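Local coordinates for tailspike protein (Siphovirus 9NA, PDB 3RIQ) that probably recognises the O-antigen lipopolysaccharide of Salmonella and cleaves it as an endorhamnosidase, serving as the phage's receptor-binding tailspike, at residues A[63-75]-A[142-154]. Sequence-based numbering, arbitrary orientation.
Sequences FIGDGVLNWNNLG and QVAGATLRVNSAN
At Leu148 the first torsion swings CG away from the main-chain N (chi1 -169°), toward Trp71, whose CG stands beside its own N (chi1 -79°); together the two torsions set Leu148 CD1 over the face of the indole, 3.6 Å from the centroid of the five-membered ring, a CH-pi contact. The same methyl also touches Leu69 CG at 3.9 Å, and Leu148 CD2 reaches the six-membered ring of Trp71. Val150 CG2 packs more loosely against Trp71 CB, on the same face of the sheet.

On the other face, Asn72 and Asn151 run alongside each other as neighbours in adjacent coils, their amides nearly coplanar. Asn72 ND2 donates to Asn151 OD1 at 2.9 Å, arriving in the carbonyl plane on a lone pair although the bond itself is bent (131° at the hydrogen); a weak bond from Asn70 ND2 ends on the same oxygen. Asn70 ND2 also lies against Arg149 CD, and one water accepts from both Asn70 ND2 and Arg149 NH1. Arg149 runs out extended, its NE hydrogen-bonded to Thr171 OG1 and its NH2 in a salt bridge with Glu194. Val68 CG2 packs on Arg149 CB at 3.6 Å.

Between these faces runs a parallel backbone pairing with nearly straight hydrogen bonds, from Gly67 N to Gly145 O (2.8 Å) through to Asn151 N and Trp71 O (3.0 Å). Beyond it, a water bridges Trp71 O, Leu74 N and Asn151 O where the strands turn.

These strands belong to successive coils of the right-handed parallel beta-helix: strand 67-72 lies between 46-49 and 146-151, which in turn pairs with 166-171, while strand 79-87 backs Trp71 and Leu148 through Val80 and Met85.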
ATOM      1  N   PHE A  63     -13.927  29.032  21.467  1.00 11.72           N
ATOM      2  CA  PHE A  63     -14.002  28.911  22.929  1.00 11.71           C
ATOM      3  C   PHE A  63     -12.617  29.197  23.525  1.00 12.05           C
ATOM      4  O   PHE A  63     -11.658  28.443  23.259  1.00 14.06           O
ATOM      5  CB  PHE A  63     -14.454  27.516  23.328  1.00 12.10           C
ATOM      6  CG  PHE A  63     -15.793  27.123  22.751  1.00 13.05           C
ATOM      7  CD1 PHE A  63     -16.962  27.868  23.058  1.00 15.29           C
ATOM      8  CD2 PHE A  63     -15.893  26.044  21.881  1.00 14.63           C
ATOM      9  CE1 PHE A  63     -18.231  27.491  22.529  1.00 16.13           C
ATOM     10  CE2 PHE A  63     -17.147  25.675  21.321  1.00 15.83           C
ATOM     11  CZ  PHE A  63     -18.318  26.398  21.657  1.00 16.61           C
ATOM     12  N   ILE A  64     -12.518  30.254  24.335  1.00 12.70           N
ATOM     13  CA  ILE A  64     -11.240  30.750  24.825  1.00 13.33           C
ATOM     14  C   ILE A  64     -11.149  30.619  26.332  1.00 12.48           C
ATOM     15  O   ILE A  64     -12.036  31.095  27.038  1.00 13.63           O
ATOM     16  CB  ILE A  64     -11.051  32.242  24.442  1.00 12.37           C
ATOM     17  CG1 ILE A  64     -11.148  32.442  22.930  1.00 14.26           C
ATOM     18  CG2 ILE A  64      -9.714  32.815  25.019  1.00 16.03           C
ATOM     19  CD1 ILE A  64     -11.323  33.922  22.505  1.00 14.84           C
ATOM     20  N   GLY A  65     -10.113  29.962  26.852  1.00 12.90           N
ATOM     21  CA  GLY A  65      -9.985  29.829  28.304  1.00 13.71           C
ATOM     22  C   GLY A  65      -8.706  29.124  28.661  1.00 14.10           C
ATOM     23  O   GLY A  65      -8.073  28.527  27.802  1.00 15.20           O
ATOM     24  N   ASP A  66      -8.353  29.183  29.948  1.00 14.26           N
ATOM     25  CA  ASP A  66      -7.321  28.323  30.518  1.00 15.92           C
ATOM     26  C   ASP A  66      -8.017  27.289  31.387  1.00 15.90           C
ATOM     27  O   ASP A  66      -8.733  27.655  32.330  1.00 20.64           O
ATOM     28  CB  ASP A  66      -6.395  29.138  31.420  1.00 15.99           C
ATOM     29  CG  ASP A  66      -5.597  30.164  30.672  1.00 18.42           C
ATOM     30  OD1 ASP A  66      -5.240  29.945  29.497  1.00 14.89           O
ATOM     31  OD2 ASP A  66      -5.322  31.205  31.290  1.00 19.92           O
ATOM     32  N   GLY A  67      -7.827  26.014  31.100  1.00 15.00           N
ATOM     33  CA  GLY A  67      -8.485  24.956  31.852  1.00 14.28           C
ATOM     34  C   GLY A  67      -9.570  24.252  31.027  1.00 13.45           C
ATOM     35  O   GLY A  67      -9.493  24.175  29.797  1.00 14.21           O
ATOM     36  N   VAL A  68     -10.584  23.733  31.725  1.00 13.02           N
ATOM     37  CA  VAL A  68     -11.556  22.836  31.118  1.00 13.51           C
ATOM     38  C   VAL A  68     -12.946  23.464  30.966  1.00 13.42           C
ATOM     39  O   VAL A  68     -13.446  24.133  31.881  1.00 13.94           O
ATOM     40  CB  VAL A  68     -11.650  21.493  31.932  1.00 12.80           C
ATOM     41  CG1 VAL A  68     -12.252  21.701  33.320  1.00 17.76           C
ATOM     42  CG2 VAL A  68     -12.496  20.467  31.195  1.00 14.85           C
ATOM     43  N   LEU A  69     -13.568  23.213  29.818  1.00 12.83           N
ATOM     44  CA  LEU A  69     -14.995  23.534  29.593  1.00 12.75           C
ATOM     45  C   LEU A  69     -15.724  22.175  29.465  1.00 12.92           C
ATOM     46  O   LEU A  69     -15.447  21.397  28.535  1.00 13.82           O
ATOM     47  CB  LEU A  69     -15.126  24.374  28.311  1.00 13.02           C
ATOM     48  CG  LEU A  69     -16.553  24.677  27.807  1.00 12.47           C
ATOM     49  CD1 LEU A  69     -17.389  25.426  28.896  1.00 14.06           C
ATOM     50  CD2 LEU A  69     -16.459  25.546  26.545  1.00 13.72           C
ATOM     51  N   ASN A  70     -16.624  21.867  30.399  1.00 12.29           N
ATOM     52  CA  ASN A  70     -17.376  20.574  30.405  1.00 12.23           C
ATOM     53  C   ASN A  70     -18.683  20.677  29.649  1.00 12.30           C
ATOM     54  O   ASN A  70     -19.491  21.604  29.881  1.00 12.87           O
ATOM     55  CB  ASN A  70     -17.699  20.162  31.853  1.00 12.02           C
ATOM     56  CG  ASN A  70     -16.470  19.990  32.699  1.00 13.88           C
ATOM     57  OD1 ASN A  70     -16.102  20.866  33.515  1.00 17.96           O
ATOM     58  ND2 ASN A  70     -15.832  18.859  32.544  1.00 12.64           N
ATOM     59  N   TRP A  71     -18.914  19.722  28.749  1.00 12.19           N
ATOM     60  CA  TRP A  71     -20.181  19.599  28.029  1.00 12.23           C
ATOM     61  C   TRP A  71     -20.870  18.323  28.469  1.00 12.64           C
ATOM     62  O   TRP A  71     -20.378  17.198  28.214  1.00 13.84           O
ATOM     63  CB  TRP A  71     -19.943  19.597  26.525  1.00 11.60           C
ATOM     64  CG  TRP A  71     -19.693  20.969  25.930  1.00 12.20           C
ATOM     65  CD1 TRP A  71     -19.441  22.167  26.597  1.00 11.65           C
ATOM     66  CD2 TRP A  71     -19.689  21.276  24.542  1.00 12.25           C
ATOM     67  NE1 TRP A  71     -19.291  23.187  25.667  1.00 12.90           N
ATOM     68  CE2 TRP A  71     -19.431  22.665  24.407  1.00 12.76           C
ATOM     69  CE3 TRP A  71     -19.870  20.498  23.370  1.00 13.14           C
ATOM     70  CZ2 TRP A  71     -19.323  23.299  23.131  1.00 12.97           C
ATOM     71  CZ3 TRP A  71     -19.783  21.123  22.131  1.00 13.60           C
ATOM     72  CH2 TRP A  71     -19.511  22.519  22.018  1.00 13.29           C
ATOM     73  N   ASN A  72     -22.026  18.500  29.113  1.00 12.80           N
ATOM     74  CA  ASN A  72     -22.750  17.390  29.771  1.00 12.58           C
ATOM     75  C   ASN A  72     -24.118  17.204  29.134  1.00 13.42           C
ATOM     76  O   ASN A  72     -24.710  18.157  28.632  1.00 13.77           O
ATOM     77  CB  ASN A  72     -22.932  17.715  31.258  1.00 13.48           C
ATOM     78  CG  ASN A  72     -21.620  17.952  31.948  1.00 13.65           C
ATOM     79  OD1 ASN A  72     -21.484  18.833  32.814  1.00 18.17           O
ATOM     80  ND2 ASN A  72     -20.654  17.154  31.615  1.00 15.09           N
ATOM     81  N   ASN A  73     -24.603  15.975  29.140  1.00 12.65           N
ATOM     82  CA  ASN A  73     -25.929  15.632  28.614  1.00 13.49           C
ATOM     83  C   ASN A  73     -26.173  16.068  27.173  1.00 13.73           C
ATOM     84  O   ASN A  73     -27.269  16.458  26.815  1.00 14.91           O
ATOM     85  CB  ASN A  73     -27.032  16.187  29.535  1.00 13.86           C
ATOM     86  CG  ASN A  73     -26.877  15.689  30.951  1.00 18.79           C
ATOM     87  OD1 ASN A  73     -26.668  14.495  31.179  1.00 22.72           O
ATOM     88  ND2 ASN A  73     -27.022  16.579  31.911  1.00 21.62           N
ATOM     89  N   LEU A  74     -25.167  15.940  26.331  1.00 13.31           N
ATOM     90  CA  LEU A  74     -25.381  16.229  24.931  1.00 13.50           C
ATOM     91  C   LEU A  74     -26.070  15.036  24.328  1.00 13.47           C
ATOM     92  O   LEU A  74     -25.610  13.910  24.521  1.00 14.42           O
ATOM     93  CB  LEU A  74     -24.010  16.485  24.241  1.00 13.73           C
ATOM     94  CG  LEU A  74     -24.067  16.931  22.782  1.00 14.48           C
ATOM     95  CD1 LEU A  74     -24.926  18.218  22.655  1.00 15.73           C
ATOM     96  CD2 LEU A  74     -22.622  17.190  22.222  1.00 15.28           C
ATOM     97  N   GLY A  75     -27.177  15.248  23.621  1.00 13.00           N
ATOM     98  CA  GLY A  75     -28.008  14.131  23.152  1.00 13.58           C
ATOM     99  C   GLY A  75     -27.346  13.296  22.064  1.00 14.02           C
ATOM    100  O   GLY A  75     -26.661  13.832  21.204  1.00 13.31           O
ATOM    101  N   GLN A 142       3.094  27.143  35.068  1.00 33.17           N
ATOM    102  CA  GLN A 142       2.224  27.928  34.182  1.00 30.35           C
ATOM    103  C   GLN A 142       0.822  27.333  34.068  1.00 29.00           C
ATOM    104  O   GLN A 142       0.675  26.121  34.088  1.00 29.44           O
ATOM    105  CB  GLN A 142       2.858  28.084  32.802  1.00 29.81           C
ATOM    106  CG  GLN A 142       2.983  26.796  32.002  1.00 27.20           C
ATOM    107  CD  GLN A 142       3.496  27.060  30.612  1.00 24.13           C
ATOM    108  OE1 GLN A 142       3.307  28.167  30.075  1.00 21.69           O
ATOM    109  NE2 GLN A 142       4.157  26.056  30.010  1.00 22.02           N
ATOM    110  N   VAL A 143      -0.177  28.216  33.940  1.00 26.26           N
ATOM    111  CA  VAL A 143      -1.599  27.870  33.773  1.00 23.51           C
ATOM    112  C   VAL A 143      -2.058  28.359  32.402  1.00 22.19           C
ATOM    113  O   VAL A 143      -2.125  29.567  32.138  1.00 22.77           O
ATOM    114  CB  VAL A 143      -2.444  28.557  34.884  1.00 23.45           C
ATOM    115  CG1 VAL A 143      -3.930  28.272  34.711  1.00 24.41           C
ATOM    116  CG2 VAL A 143      -1.985  28.080  36.242  1.00 24.05           C
ATOM    117  N   ALA A 144      -2.393  27.404  31.530  1.00 18.63           N
ATOM    118  CA  ALA A 144      -2.690  27.709  30.137  1.00 16.63           C
ATOM    119  C   ALA A 144      -3.349  26.474  29.540  1.00 15.55           C
ATOM    120  O   ALA A 144      -3.381  25.427  30.175  1.00 16.14           O
ATOM    121  CB  ALA A 144      -1.380  28.018  29.354  1.00 16.30           C
ATOM    122  N   GLY A 145      -3.824  26.604  28.303  1.00 14.64           N
ATOM    123  CA  GLY A 145      -4.365  25.457  27.542  1.00 13.81           C
ATOM    124  C   GLY A 145      -5.859  25.337  27.705  1.00 14.31           C
ATOM    125  O   GLY A 145      -6.357  25.436  28.822  1.00 14.96           O
ATOM    126  N   ALA A 146      -6.567  25.120  26.593  1.00 13.80           N
ATOM    127  CA  ALA A 146      -8.032  25.054  26.573  1.00 13.10           C
ATOM    128  C   ALA A 146      -8.458  23.641  26.179  1.00 13.92           C
ATOM    129  O   ALA A 146      -8.217  23.207  25.032  1.00 14.34           O
ATOM    130  CB  ALA A 146      -8.571  26.068  25.549  1.00 12.89           C
ATOM    131  N   THR A 147      -9.131  22.952  27.100  1.00 12.71           N
ATOM    132  CA  THR A 147      -9.636  21.596  26.839  1.00 12.98           C
ATOM    133  C   THR A 147     -11.150  21.556  26.911  1.00 12.91           C
ATOM    134  O   THR A 147     -11.755  21.995  27.919  1.00 13.26           O
ATOM    135  CB  THR A 147      -9.034  20.612  27.885  1.00 14.59           C
ATOM    136  OG1 THR A 147      -7.606  20.709  27.818  1.00 15.55           O
ATOM    137  CG2 THR A 147      -9.437  19.174  27.611  1.00 15.08           C
ATOM    138  N   LEU A 148     -11.761  20.998  25.868  1.00 11.71           N
ATOM    139  CA  LEU A 148     -13.194  20.670  25.894  1.00 11.81           C
ATOM    140  C   LEU A 148     -13.299  19.252  26.430  1.00 11.36           C
ATOM    141  O   LEU A 148     -12.703  18.337  25.861  1.00 13.78           O
ATOM    142  CB  LEU A 148     -13.770  20.716  24.454  1.00 11.71           C
ATOM    143  CG  LEU A 148     -15.326  20.638  24.430  1.00 10.89           C
ATOM    144  CD1 LEU A 148     -15.959  21.901  25.069  1.00 12.28           C
ATOM    145  CD2 LEU A 148     -15.813  20.393  23.002  1.00 12.27           C
ATOM    146  N   ARG A 149     -14.084  19.057  27.492  1.00 12.17           N
ATOM    147  CA  ARG A 149     -14.338  17.726  28.029  1.00 10.76           C
ATOM    148  C   ARG A 149     -15.804  17.403  27.803  1.00 11.55           C
ATOM    149  O   ARG A 149     -16.695  18.041  28.407  1.00 12.47           O
ATOM    150  CB  ARG A 149     -13.992  17.663  29.513  1.00 11.95           C
ATOM    151  CG  ARG A 149     -14.050  16.239  30.084  1.00 12.35           C
ATOM    152  CD  ARG A 149     -13.707  16.189  31.553  1.00 13.51           C
ATOM    153  NE  ARG A 149     -13.196  14.853  31.884  1.00 13.52           N
ATOM    154  CZ  ARG A 149     -12.600  14.550  33.033  1.00 14.32           C
ATOM    155  NH1 ARG A 149     -12.537  15.470  34.007  1.00 16.06           N
ATOM    156  NH2 ARG A 149     -12.088  13.330  33.220  1.00 14.97           N
ATOM    157  N   VAL A 150     -16.060  16.432  26.924  1.00 11.09           N
ATOM    158  CA  VAL A 150     -17.425  15.972  26.619  1.00 11.81           C
ATOM    159  C   VAL A 150     -17.652  14.726  27.477  1.00 11.18           C
ATOM    160  O   VAL A 150     -16.925  13.735  27.319  1.00 12.36           O
ATOM    161  CB  VAL A 150     -17.580  15.672  25.125  1.00 10.72           C
ATOM    162  CG1 VAL A 150     -18.925  15.025  24.829  1.00 13.40           C
ATOM    163  CG2 VAL A 150     -17.373  16.933  24.298  1.00 13.63           C
ATOM    164  N   ASN A 151     -18.623  14.790  28.396  1.00 11.81           N
ATOM    165  CA  ASN A 151     -18.819  13.709  29.360  1.00 12.63           C
ATOM    166  C   ASN A 151     -20.031  12.846  29.045  1.00 12.96           C
ATOM    167  O   ASN A 151     -21.142  13.366  28.840  1.00 13.89           O
ATOM    168  CB  ASN A 151     -19.014  14.334  30.745  1.00 12.34           C
ATOM    169  CG  ASN A 151     -17.789  15.142  31.226  1.00 13.47           C
ATOM    170  OD1 ASN A 151     -17.887  16.346  31.595  1.00 16.26           O
ATOM    171  ND2 ASN A 151     -16.663  14.501  31.233  1.00 11.97           N
ATOM    172  N   SER A 152     -19.822  11.533  29.022  1.00 12.36           N
ATOM    173  CA  SER A 152     -20.889  10.531  28.909  1.00 12.82           C
ATOM    174  C   SER A 152     -21.855  10.860  27.771  1.00 13.37           C
ATOM    175  O   SER A 152     -23.064  10.972  27.985  1.00 14.41           O
ATOM    176  CB  SER A 152     -21.632  10.396  30.239  1.00 13.32           C
ATOM    177  OG  SER A 152     -20.738   9.870  31.199  1.00 15.49           O
ATOM    178  N   ALA A 153     -21.307  11.031  26.569  1.00 12.95           N
ATOM    179  CA  ALA A 153     -22.117  11.204  25.364  1.00 13.32           C
ATOM    180  C   ALA A 153     -21.890  10.033  24.422  1.00 13.44           C
ATOM    181  O   ALA A 153     -20.767   9.497  24.364  1.00 14.20           O
ATOM    182  CB  ALA A 153     -21.777  12.548  24.679  1.00 14.80           C
ATOM    183  N   ASN A 154     -22.947   9.647  23.696  1.00 13.15           N
ATOM    184  CA  ASN A 154     -22.875   8.561  22.730  1.00 13.32           C
ATOM    185  C   ASN A 154     -23.257   9.092  21.378  1.00 13.19           C
ATOM    186  O   ASN A 154     -24.189   9.906  21.257  1.00 14.45           O
ATOM    187  CB  ASN A 154     -23.805   7.405  23.109  1.00 13.96           C
ATOM    188  CG  ASN A 154     -23.332   6.618  24.316  1.00 16.80           C
ATOM    189  OD1 ASN A 154     -22.140   6.453  24.570  1.00 19.51           O
ATOM    190  ND2 ASN A 154     -24.299   6.109  25.070  1.00 22.73           N
TER
HETATM  191  O   HOH W   1     -13.930  17.968  34.236  1.00 23.98           O
HETATM  192  O   HOH W   2     -22.260  15.275  26.971  1.00 13.93           O
HETATM  193  O   HOH W   3     -23.277  13.823  30.453  1.00 17.41           O
HETATM  194  O   HOH W   4     -25.408  11.034  24.272  1.00 15.17           O
HETATM  195  O   HOH W   5     -25.015  12.876  27.151  1.00 18.49           O